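Side-chain contact in tetratricopeptide TPR_2 repeat protein (Thermobaculum terrenum, PDB 5DJS), which joins tetratricopeptide repeats to a family 41 glycosyltransferase-like region of the GT-B fold and holds uridine-5'-diphosphate in the model: residues A[196-201]-A[227-232]. The protein carries 1 engineered substitution. Residues are numbered along the deposited sequence; the frame is centred on the assembly and turned at random.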
loop_
_atom_site.group_PDB
_atom_site.type_symbol
_atom_site.label_atom_id
_atom_site.label_comp_id
_atom_site.label_asym_id
_atom_site.label_seq_id
_atom_site.Cartn_x
_atom_site.Cartn_y
_atom_site.Cartn_z
ATOM N N TYR A 196 -10.548 -15.960 11.463
ATOM C CA TYR A 196 -11.686 -15.226 10.918
ATOM C C TYR A 196 -11.135 -14.167 9.970
ATOM O O TYR A 196 -10.149 -13.503 10.284
ATOM C CB TYR A 196 -12.463 -14.530 12.047
ATOM C CG TYR A 196 -13.259 -15.459 12.956
ATOM C CD1 TYR A 196 -12.620 -16.379 13.790
ATOM C CD2 TYR A 196 -14.656 -15.405 12.995
ATOM C CE1 TYR A 196 -13.340 -17.226 14.619
ATOM C CE2 TYR A 196 -15.383 -16.253 13.824
ATOM C CZ TYR A 196 -14.718 -17.163 14.633
ATOM O OH TYR A 196 -15.412 -18.016 15.462
ATOM N N CYS A 197 -11.755 -14.006 8.811
ATOM C CA CYS A 197 -11.408 -12.908 7.893
ATOM C C CYS A 197 -12.617 -12.014 7.743
ATOM O O CYS A 197 -13.721 -12.504 7.660
ATOM C CB CYS A 197 -10.983 -13.446 6.536
ATOM S SG CYS A 197 -9.278 -14.016 6.536
ATOM N N TYR A 198 -12.414 -10.703 7.727
ATOM C CA TYR A 198 -13.495 -9.769 7.470
ATOM C C TYR A 198 -13.129 -8.962 6.216
ATOM O O TYR A 198 -12.270 -8.066 6.264
ATOM C CB TYR A 198 -13.683 -8.900 8.697
ATOM C CG TYR A 198 -14.064 -9.682 9.945
ATOM C CD1 TYR A 198 -15.400 -9.953 10.261
ATOM C CD2 TYR A 198 -13.086 -10.141 10.823
ATOM C CE1 TYR A 198 -15.739 -10.665 11.409
ATOM C CE2 TYR A 198 -13.413 -10.847 11.976
ATOM C CZ TYR A 198 -14.738 -11.109 12.266
ATOM O OH TYR A 198 -15.059 -11.807 13.410
ATOM N N SER A 199 -13.763 -9.318 5.093
ATOM C CA SER A 199 -13.521 -8.680 3.775
ATOM C C SER A 199 -14.343 -7.411 3.629
ATOM O O SER A 199 -15.576 -7.462 3.537
ATOM C CB SER A 199 -13.876 -9.645 2.628
ATOM O OG SER A 199 -13.792 -9.030 1.343
ATOM N N ASN A 200 -13.657 -6.281 3.560
ATOM C CA ASN A 200 -14.307 -4.963 3.480
ATOM C C ASN A 200 -14.401 -4.353 2.056
ATOM O O ASN A 200 -14.419 -3.120 1.891
ATOM C CB ASN A 200 -13.585 -3.995 4.433
ATOM C CG ASN A 200 -14.352 -2.706 4.669
ATOM O OD1 ASN A 200 -13.758 -1.677 4.972
ATOM N ND2 ASN A 200 -15.670 -2.755 4.534
ATOM N N ASP A 201 -14.474 -5.212 1.039
ATOM C CA ASP A 201 -14.632 -4.772 -0.340
ATOM C C ASP A 201 -15.264 -5.923 -1.121
ATOM O O ASP A 201 -14.896 -7.075 -0.897
ATOM C CB ASP A 201 -13.271 -4.394 -0.907
ATOM C CG ASP A 201 -13.354 -3.755 -2.268
ATOM O OD1 ASP A 201 -13.419 -4.487 -3.282
ATOM O OD2 ASP A 201 -13.315 -2.512 -2.325
ATOM N N ALA A 227 -20.904 0.029 13.799
ATOM C CA ALA A 227 -21.572 -0.525 14.987
ATOM C C ALA A 227 -21.980 -1.994 14.769
ATOM O O ALA A 227 -21.758 -2.828 15.641
ATOM C CB ALA A 227 -22.783 0.325 15.375
ATOM N N GLU A 228 -22.582 -2.288 13.612
ATOM C CA GLU A 228 -22.927 -3.665 13.204
ATOM C C GLU A 228 -21.708 -4.595 13.156
ATOM O O GLU A 228 -21.793 -5.758 13.546
ATOM C CB GLU A 228 -23.617 -3.677 11.826
ATOM C CG GLU A 228 -25.047 -3.156 11.828
ATOM C CD GLU A 228 -25.666 -3.096 10.439
ATOM O OE1 GLU A 228 -24.951 -2.823 9.457
ATOM O OE2 GLU A 228 -26.886 -3.303 10.323
ATOM N N LEU A 229 -20.579 -4.088 12.661
ATOM C CA LEU A 229 -19.356 -4.882 12.617
ATOM C C LEU A 229 -18.830 -5.170 14.012
ATOM O O LEU A 229 -18.349 -6.272 14.269
ATOM C CB LEU A 229 -18.265 -4.195 11.797
ATOM C CG LEU A 229 -16.922 -4.945 11.716
ATOM C CD1 LEU A 229 -17.095 -6.319 11.093
ATOM C CD2 LEU A 229 -15.925 -4.122 10.927
ATOM N N CYS A 230 -18.906 -4.182 14.898
ATOM C CA CYS A 230 -18.476 -4.370 16.288
ATOM C C CYS A 230 -19.253 -5.463 17.016
ATOM O O CYS A 230 -18.652 -6.304 17.683
ATOM C CB CYS A 230 -18.549 -3.064 17.073
ATOM S SG CYS A 230 -17.190 -1.963 16.640
ATOM N N GLU A 231 -20.579 -5.459 16.885
ATOM C CA GLU A 231 -21.399 -6.481 17.531
ATOM C C GLU A 231 -21.174 -7.859 16.865
ATOM O O GLU A 231 -21.288 -8.885 17.529
ATOM C CB GLU A 231 -22.885 -6.055 17.613
ATOM C CG GLU A 231 -23.701 -6.201 16.328
ATOM C CD GLU A 231 -24.983 -5.363 16.296
ATOM O OE1 GLU A 231 -25.159 -4.456 17.150
ATOM O OE2 GLU A 231 -25.814 -5.605 15.386
ATOM N N LEU A 232 -20.816 -7.870 15.578
ATOM C CA LEU A 232 -20.378 -9.103 14.889
ATOM C C LEU A 232 -19.036 -9.650 15.411
ATOM O O LEU A 232 -18.897 -10.852 15.607
ATOM C CB LEU A 232 -20.297 -8.883 13.366
ATOM C CG LEU A 232 -19.717 -10.010 12.486
ATOM C CD1 LEU A 232 -20.475 -11.320 12.666
ATOM C CD2 LEU A 232 -19.725 -9.592 11.023
#
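The CD1-CE1 side of the Tyr198 ring meets Leu229 and Leu232. CB leaves strand 193-199 in the direction of helix 226-236, and a chi1 of -61°, which turns CG away from the carbonyl carbon, lets that side of the ring reach both leucines. Next along the ring, CD1 of Tyr198 lies 4.1 Å from CD1 of Leu229, the methyl approaching the ring obliquely. One atom further, CE1 of Tyr198 comes within 4.1 Å of CD2 of Leu232, which sits at the ring edge near its plane; CG of the same leucine is 4.2 Å from CE1. Strand 193-199 is one of the two outermost strands, within this chain, of a six-stranded parallel sheet, consistent with one of the two Rossmann-like domains of a GT-B fold, and the tyrosine links this edge strand to helix 226-236. The backbones stand well apart, 9.2 Å between CA of Tyr198 and CA of Leu229, leaving the side chains to make the contact. CB of Leu229 does not point at the strand, but chi1 of 179° extends CG away from the backbone N and CD1 reaches the ring; Leu229 also touches Ala255 of helix 253-257. At the tip, the Tyr198 hydroxyl hydrogen-bonds the carboxylate of Asp236, at the end of the same helix 226-236.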